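Local structure of aminoglycoside 3'-phosphotransferase AphA1-IAB (Acinetobacter baumannii, 4GKH) at residues Ala224-Tyr227 with Gln228-Ile232; Lys261-Phe264 with His265-Asp269; Ala22-Gly26 with Tyr27-Arg31. The protein transfers a phosphate from a nucleoside triphosphate to the 3'-hydroxyl of kanamycin and related aminoglycosides, giving resistance to these antibiotics. All coordinates share one frame; numbering follows the deposited sequence.

Contact 1: residues Ala224-Tyr227 with Gln228-Ile232; sequences ADRY and QDLAI
Q228 makes the first backbone bond of the new helix: its N donates to D225 O at 3.0 Å, closing the turn through which strand 224-225 passes into helix 227-237. The Q228 side chain extends toward the H197-D199 loop, where NE2 donates to the carbonyl oxygen of G198. D229 N follows, approaching R226 O from above the carbonyl plane at 3.2 Å. The carboxylate of D229 is engaged at both oxygens, OD1 by the amide of G198 and OD2 by the amide of H197 and by H133. L230 N then reaches the same R226 O at 3.3 Å, this time in the carbonyl plane and almost straight (172° at the hydrogen), so one oxygen serves two successive amides and the i to i+4 pattern begins. The side chain of L230 carries the main apolar contact. Its CD1 methyl sits 4.1 Å from the centroid of the Y227 ring, only 9° off the ring normal, a CH-pi contact squarely over the face. R226 runs alongside, its CG 4.1 Å from L230 CD1, before its guanidinium goes on to a salt bridge with D192. A231 N continues the helical pattern, donating to Y227 O at 2.9 Å, and its CB rests close to that oxygen. The cap lies at the start of the helix, where D225 OD1 accepts from Y227 N at 2.8 Å, while OD2 forms a salt bridge with K261 and accepts a hydrogen bond from D192 N. An aspartate thus caps the N-terminus of a helix that follows a short strand. In the kinase-like fold, an aspartate on such a helix commonly holds the backbone of the catalytic loop; D229 is consistent with that role, binding H197 and G198 of the HGD motif just before D199, the likely proton acceptor.

Contact 2: residues Lys261-Phe264 with His265-Asp269; sequences KLQF and HLMLD. With KAN (kanamycin a), chain M.
H265 and F264 meet as a T-shaped pair, the phenyl edge directed at the imidazole face, with planes at 90° and centroids 5.1 Å apart. F264 CD2 is the atom that does the touching, standing over the centre of the imidazole. A chi1 of -72°, with CG beside the backbone N of H265, carries the ring back toward K261, and the bond from ND1 to K261 O, 2.8 Å long and nearly in the ring plane, holds its rotation. ND1 is therefore a donor, and K261 O also takes the ordinary helical bond from H265 N at 3.1 Å, the two arriving from opposite faces of its carbonyl plane. One turn further on, L268 lies side by side with F264 and points the same way, CD2 being 4.0 Å from F264 CE2. L262 and L266 cross at a slant, with L262 CG 4.1 Å from L266 CD1, and the selenium of M267, a selenomethionine, rests 4.0 Å from Q263 CG. At the far end the backbone of D269 turns to substrate: its O accepts from N2 of kanamycin at 2.7 Å. Helix 259-269 lies between other helices, with H265 packed on Q228 and A231 of helix 227-237, while F264 and L268 press on L150 of helix 146-158 and on M183 of helix 176-184.

Contact 3: residues Ala22-Gly26 with Tyr27-Arg31; sequences ADLYG and YRWAR
From L24 to Y27 the chain makes a type II beta turn, in which G26 takes the positive phi (75°) that glycine adopts readily, and so joins the short helix 20-24 to strand 28-32. That strand is an outermost member of the five-stranded antiparallel sheet in the N-terminal lobe of this kinase-like fold, hydrogen-bonded through R28 and A30 to strand 40-45. The Y27 side chain turns back alongside 23-24: CG stands opposite its own carbonyl carbon (chi1 -87°), bringing one long edge of the ring to the carbonyls of D23 and L24. On that edge Y27 CD2 lies 3.5 Å from L24 O, and Y27 CE2 lies 3.7 Å from D23 O, both oxygens near the ring plane. At the far end the phenol is fixed by P51, whose O is bonded to its OH, while L44 and L53 pack against the same side chain. D23 sends its carboxylate to H87, tying the helix to the sheet's other outermost strand. L24 meets W29 two residues beyond the turn. The two side chains cross at about a right angle, and the leucine methyl CD1 comes to the rim of the indole, 4.1 Å from W29 CZ2, rather than over a face. The tryptophan ring in turn makes an edge-to-face pair with Y42. This is a surface contact, and several of its residues, W29 and L24 among them, touch a neighbouring molecule in the crystal, so some orientations may owe something to the lattice. A single water spans turn and strand: it donates to L24 O at 2.7 Å and to Y27 O at 3.1 Å, and it accepts from W29 NE1 at 3.0 Å, lying in the plane of the indole.

How the contacts relate
Along the chain contact 3 comes first, then contact 1, then contact 2. The last two are neighbours in the helical C-terminal lobe, their centres 8 Å apart: helices 227-237 and 259-269 pack together, Q228 on H265 and, one turn further on, I232 on D269. One helix holds the backbone of H197 and G198, consistent with positioning the likely catalytic D199, and the other delivers a backbone oxygen to kanamycin, so their packing joins two elements of the substrate site. Contact 3 lies across the chain's centre, about 37 Å from contact 1 and 40 Å from contact 2 between centres, on the N-terminal sheet; W29 is about 12 Å from the bound inhibitor, on the strand leading to D32 of its pocket.

Contact 1: residues Ala224-Tyr227 with Gln228-Ile232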
# COMPACT_ATOMS: atom_id res chain seq x y z
N ALA A 224 0.14 11.65 -6.71
CA ALA A 224 1.57 11.40 -6.93
C ALA A 224 1.80 10.94 -8.38
O ALA A 224 0.85 10.79 -9.15
CB ALA A 224 2.09 10.37 -5.94
N ASP A 225 3.06 10.74 -8.76
CA ASP A 225 3.33 10.26 -10.13
C ASP A 225 2.79 8.82 -10.25
O ASP A 225 2.86 8.07 -9.28
CB ASP A 225 4.83 10.30 -10.43
CG ASP A 225 5.14 9.94 -11.86
OD1 ASP A 225 5.29 8.73 -12.15
OD2 ASP A 225 5.23 10.86 -12.70
N ARG A 226 2.29 8.43 -11.42
CA ARG A 226 1.74 7.07 -11.57
C ARG A 226 2.78 5.97 -11.29
O ARG A 226 2.43 4.86 -10.90
CB ARG A 226 1.07 6.88 -12.95
CG ARG A 226 1.99 6.96 -14.15
CD ARG A 226 1.22 6.79 -15.48
NE ARG A 226 0.52 8.00 -15.90
CZ ARG A 226 -0.80 8.11 -16.05
NH1 ARG A 226 -1.60 7.08 -15.83
NH2 ARG A 226 -1.33 9.27 -16.44
N TYR A 227 4.06 6.28 -11.46
CA TYR A 227 5.11 5.28 -11.19
C TYR A 227 5.29 4.95 -9.69
O TYR A 227 5.97 3.99 -9.34
CB TYR A 227 6.44 5.69 -11.83
CG TYR A 227 6.53 5.34 -13.30
CD1 TYR A 227 5.81 6.07 -14.25
CD2 TYR A 227 7.35 4.30 -13.74
CE1 TYR A 227 5.88 5.75 -15.60
CE2 TYR A 227 7.43 3.98 -15.09
CZ TYR A 227 6.70 4.71 -16.02
OH TYR A 227 6.79 4.39 -17.36
N GLN A 228 4.67 5.73 -8.81
CA GLN A 228 4.67 5.35 -7.39
C GLN A 228 4.03 3.98 -7.21
O GLN A 228 4.50 3.17 -6.41
CB GLN A 228 3.90 6.37 -6.54
CG GLN A 228 3.64 5.88 -5.10
CD GLN A 228 4.94 5.64 -4.32
OE1 GLN A 228 5.98 6.21 -4.65
NE2 GLN A 228 4.88 4.78 -3.30
N ASP A 229 2.96 3.72 -7.95
CA ASP A 229 2.26 2.44 -7.83
C ASP A 229 2.87 1.40 -8.75
O ASP A 229 3.03 0.24 -8.37
CB ASP A 229 0.76 2.61 -8.12
CG ASP A 229 0.03 3.41 -7.00
OD1 ASP A 229 0.52 3.42 -5.84
OD2 ASP A 229 -1.03 4.01 -7.30
N LEU A 230 3.20 1.82 -9.96
CA LEU A 230 3.78 0.90 -10.93
C LEU A 230 5.09 0.32 -10.40
O LEU A 230 5.34 -0.87 -10.57
CB LEU A 230 4.00 1.60 -12.26
CG LEU A 230 2.77 1.94 -13.10
CD1 LEU A 230 3.15 2.98 -14.14
CD2 LEU A 230 2.20 0.67 -13.76
N ALA A 231 5.91 1.14 -9.74
CA ALA A 231 7.24 0.68 -9.33
C ALA A 231 7.16 -0.40 -8.27
O ALA A 231 7.87 -1.42 -8.34
CB ALA A 231 8.09 1.86 -8.80
N ILE A 232 6.30 -0.18 -7.29
CA ILE A 232 6.21 -1.11 -6.18
C ILE A 232 5.66 -2.45 -6.62
O ILE A 232 6.15 -3.50 -6.19
CB ILE A 232 5.40 -0.49 -5.02
CG1 ILE A 232 6.19 0.70 -4.44
CG2 ILE A 232 5.09 -1.53 -3.95
CD1 ILE A 232 5.59 1.30 -3.16

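Contact 2: residues Lys261-Phe264 with His265-Asp269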
# COMPACT_ATOMS: atom_id res chain seq x y z
N LYS A 261 12.07 6.99 -13.88
CA LYS A 261 10.99 7.14 -12.92
C LYS A 261 10.80 5.85 -12.14
O LYS A 261 10.48 5.87 -10.96
CB LYS A 261 9.68 7.57 -13.59
CG LYS A 261 9.70 9.01 -14.10
CD LYS A 261 8.31 9.65 -14.04
CE LYS A 261 7.39 9.17 -15.13
NZ LYS A 261 6.22 10.08 -15.22
N LEU A 262 11.01 4.72 -12.81
CA LEU A 262 10.91 3.44 -12.13
C LEU A 262 11.96 3.38 -11.00
O LEU A 262 11.64 3.09 -9.84
CB LEU A 262 11.16 2.31 -13.14
CG LEU A 262 11.03 0.86 -12.67
CD1 LEU A 262 9.70 0.64 -12.01
CD2 LEU A 262 11.19 -0.10 -13.86
N GLN A 263 13.20 3.68 -11.35
CA GLN A 263 14.31 3.59 -10.41
C GLN A 263 14.11 4.58 -9.27
O GLN A 263 14.30 4.23 -8.09
CB GLN A 263 15.62 3.88 -11.13
CG GLN A 263 16.83 3.89 -10.21
CD GLN A 263 17.38 2.51 -9.94
OE1 GLN A 263 16.64 1.52 -9.93
NE2 GLN A 263 18.69 2.43 -9.72
N PHE A 264 13.71 5.80 -9.60
CA PHE A 264 13.44 6.77 -8.55
C PHE A 264 12.45 6.25 -7.50
O PHE A 264 12.70 6.35 -6.30
CB PHE A 264 12.98 8.14 -9.08
CG PHE A 264 12.56 9.07 -7.97
CD1 PHE A 264 13.51 9.79 -7.27
CD2 PHE A 264 11.22 9.16 -7.59
CE1 PHE A 264 13.14 10.64 -6.23
CE2 PHE A 264 10.84 9.99 -6.54
CZ PHE A 264 11.81 10.73 -5.87
N HIS A 265 11.32 5.70 -7.94
CA HIS A 265 10.30 5.29 -7.00
C HIS A 265 10.67 4.05 -6.20
O HIS A 265 10.27 3.91 -5.04
CB HIS A 265 8.93 5.14 -7.70
CG HIS A 265 8.32 6.46 -8.08
ND1 HIS A 265 8.55 7.06 -9.30
CD2 HIS A 265 7.56 7.32 -7.37
CE1 HIS A 265 7.92 8.22 -9.34
NE2 HIS A 265 7.30 8.40 -8.18
N LEU A 266 11.44 3.15 -6.81
CA LEU A 266 12.00 2.00 -6.11
C LEU A 266 12.93 2.48 -5.00
O LEU A 266 12.90 1.98 -3.87
CB LEU A 266 12.79 1.13 -7.07
CG LEU A 266 11.94 0.36 -8.09
CD1 LEU A 266 12.82 -0.31 -9.13
CD2 LEU A 266 11.10 -0.64 -7.35
N MSE A 267 13.78 3.44 -5.33
CA MSE A 267 14.71 3.94 -4.33
C MSE A 267 13.96 4.67 -3.21
O MSE A 267 14.29 4.53 -2.04
CB MSE A 267 15.77 4.82 -5.00
CG MSE A 267 16.71 4.05 -5.92
SE MSE A 267 18.09 5.17 -6.65
CE MSE A 267 19.35 5.02 -5.20
N LEU A 268 12.92 5.41 -3.57
CA LEU A 268 12.17 6.14 -2.54
C LEU A 268 11.51 5.18 -1.56
O LEU A 268 11.47 5.44 -0.35
CB LEU A 268 11.13 7.07 -3.18
CG LEU A 268 10.29 7.97 -2.27
CD1 LEU A 268 11.18 8.97 -1.53
CD2 LEU A 268 9.25 8.70 -3.10
N ASP A 269 11.03 4.06 -2.06
CA ASP A 269 10.35 3.10 -1.19
C ASP A 269 11.29 2.42 -0.20
O ASP A 269 10.82 1.87 0.80
CB ASP A 269 9.53 2.06 -1.99
CG ASP A 269 8.43 1.40 -1.16
OD1 ASP A 269 7.68 2.12 -0.47
OD2 ASP A 269 8.29 0.16 -1.19
C1 KAN M . 7.75 -3.44 3.17
C2 KAN M . 6.24 -3.50 3.08
C3 KAN M . 5.58 -2.16 3.35
C4 KAN M . 5.98 -1.70 4.75
C5 KAN M . 7.50 -1.58 4.79
C6 KAN M . 7.81 -1.14 6.22
C7 KAN M . 11.67 -2.77 -0.30
C8 KAN M . 11.14 -4.06 0.27
C9 KAN M . 9.68 -3.83 0.69
C10 KAN M . 9.58 -2.75 1.78
C11 KAN M . 10.11 -1.44 1.15
C12 KAN M . 11.56 -1.64 0.73
C13 KAN M . 11.37 -6.43 -0.36
C14 KAN M . 12.29 -7.06 -1.41
C15 KAN M . 11.71 -7.08 -2.81
C16 KAN M . 10.41 -7.85 -2.78
C17 KAN M . 9.49 -7.12 -1.81
C18 KAN M . 8.04 -7.67 -1.81
N1 KAN M . 9.26 -0.98 6.37
N2 KAN M . 10.04 -0.36 2.16
N3 KAN M . 13.09 -3.04 -0.65
N4 KAN M . 12.64 -7.76 -3.72
O5 KAN M . 8.08 -2.87 4.49
O6 KAN M . 5.88 -3.97 1.77
O7 KAN M . 4.16 -2.35 3.27
O8 KAN M . 5.42 -0.42 5.03
O9 KAN M . 8.20 -2.53 2.17
O10 KAN M . 9.03 -5.08 1.06
O11 KAN M . 11.31 -5.07 -0.77
O12 KAN M . 10.08 -7.08 -0.47
O13 KAN M . 13.53 -6.36 -1.32
O14 KAN M . 9.85 -7.82 -4.09
O15 KAN M . 7.20 -6.80 -1.00

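Contact 3: residues Ala22-Gly26 with Tyr27-Arg31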
# COMPACT_ATOMS: atom_id res chain seq x y z
N ALA A 22 -19.30 -2.14 22.41
CA ALA A 22 -20.51 -2.73 21.85
C ALA A 22 -20.20 -3.41 20.53
O ALA A 22 -20.77 -4.46 20.22
CB ALA A 22 -21.57 -1.66 21.65
N ASP A 23 -19.30 -2.81 19.76
CA ASP A 23 -18.93 -3.33 18.45
C ASP A 23 -17.98 -4.52 18.54
O ASP A 23 -17.83 -5.26 17.57
CB ASP A 23 -18.28 -2.23 17.59
CG ASP A 23 -19.28 -1.21 17.07
OD1 ASP A 23 -20.50 -1.52 17.04
OD2 ASP A 23 -18.86 -0.10 16.67
N LEU A 24 -17.35 -4.71 19.69
CA LEU A 24 -16.32 -5.74 19.83
C LEU A 24 -16.78 -6.97 20.61
O LEU A 24 -16.08 -7.97 20.67
CB LEU A 24 -15.06 -5.17 20.48
CG LEU A 24 -14.42 -3.90 19.90
CD1 LEU A 24 -13.38 -3.35 20.86
CD2 LEU A 24 -13.78 -4.15 18.56
N TYR A 25 -17.97 -6.88 21.21
CA TYR A 25 -18.49 -7.95 22.07
C TYR A 25 -18.59 -9.31 21.38
O TYR A 25 -19.00 -9.40 20.22
CB TYR A 25 -19.85 -7.55 22.63
CG TYR A 25 -20.38 -8.52 23.67
CD1 TYR A 25 -19.98 -8.43 25.00
CD2 TYR A 25 -21.27 -9.53 23.32
CE1 TYR A 25 -20.45 -9.32 25.94
CE2 TYR A 25 -21.75 -10.42 24.27
CZ TYR A 25 -21.33 -10.31 25.57
OH TYR A 25 -21.80 -11.19 26.52
N GLY A 26 -18.21 -10.36 22.10
CA GLY A 26 -18.37 -11.73 21.64
C GLY A 26 -17.41 -12.23 20.57
O GLY A 26 -17.64 -13.28 19.97
N TYR A 27 -16.33 -11.49 20.33
CA TYR A 27 -15.36 -11.88 19.30
C TYR A 27 -14.17 -12.59 19.93
O TYR A 27 -13.79 -12.29 21.06
CB TYR A 27 -14.86 -10.65 18.54
CG TYR A 27 -15.71 -10.24 17.36
CD1 TYR A 27 -15.71 -10.98 16.18
CD2 TYR A 27 -16.52 -9.11 17.42
CE1 TYR A 27 -16.49 -10.61 15.09
CE2 TYR A 27 -17.30 -8.72 16.34
CZ TYR A 27 -17.28 -9.48 15.18
OH TYR A 27 -18.05 -9.10 14.10
N ARG A 28 -13.58 -13.52 19.19
CA ARG A 28 -12.28 -14.06 19.56
C ARG A 28 -11.21 -13.12 19.03
O ARG A 28 -11.41 -12.47 18.00
CB ARG A 28 -12.08 -15.47 18.97
CG ARG A 28 -13.05 -16.51 19.49
CD ARG A 28 -12.65 -17.91 19.02
NE ARG A 28 -13.61 -18.92 19.47
CZ ARG A 28 -13.59 -19.49 20.67
NH1 ARG A 28 -14.51 -20.39 20.99
NH2 ARG A 28 -12.66 -19.16 21.55
N TRP A 29 -10.08 -13.04 19.73
CA TRP A 29 -9.03 -12.08 19.35
C TRP A 29 -7.74 -12.75 18.93
O TRP A 29 -7.25 -13.65 19.61
CB TRP A 29 -8.71 -11.14 20.52
CG TRP A 29 -9.79 -10.14 20.82
CD1 TRP A 29 -10.99 -10.38 21.42
CD2 TRP A 29 -9.76 -8.74 20.53
NE1 TRP A 29 -11.71 -9.21 21.53
CE2 TRP A 29 -10.97 -8.19 20.98
CE3 TRP A 29 -8.81 -7.89 19.93
CZ2 TRP A 29 -11.27 -6.83 20.86
CZ3 TRP A 29 -9.11 -6.54 19.80
CH2 TRP A 29 -10.33 -6.03 20.27
N ALA A 30 -7.17 -12.31 17.81
CA ALA A 30 -5.83 -12.73 17.42
C ALA A 30 -5.02 -11.49 17.06
O ALA A 30 -5.58 -10.44 16.76
CB ALA A 30 -5.88 -13.70 16.25
N ARG A 31 -3.70 -11.61 17.11
CA ARG A 31 -2.80 -10.49 16.81
C ARG A 31 -2.00 -10.88 15.57
O ARG A 31 -1.42 -11.97 15.52
CB ARG A 31 -1.87 -10.23 18.01
CG ARG A 31 -0.74 -9.26 17.74
CD ARG A 31 0.08 -8.98 19.00
NE ARG A 31 0.93 -7.81 18.81
CZ ARG A 31 1.50 -7.14 19.81
NH1 ARG A 31 2.26 -6.09 19.55
NH2 ARG A 31 1.29 -7.53 21.06
O HOH W 1 -14.60 -9.52 22.29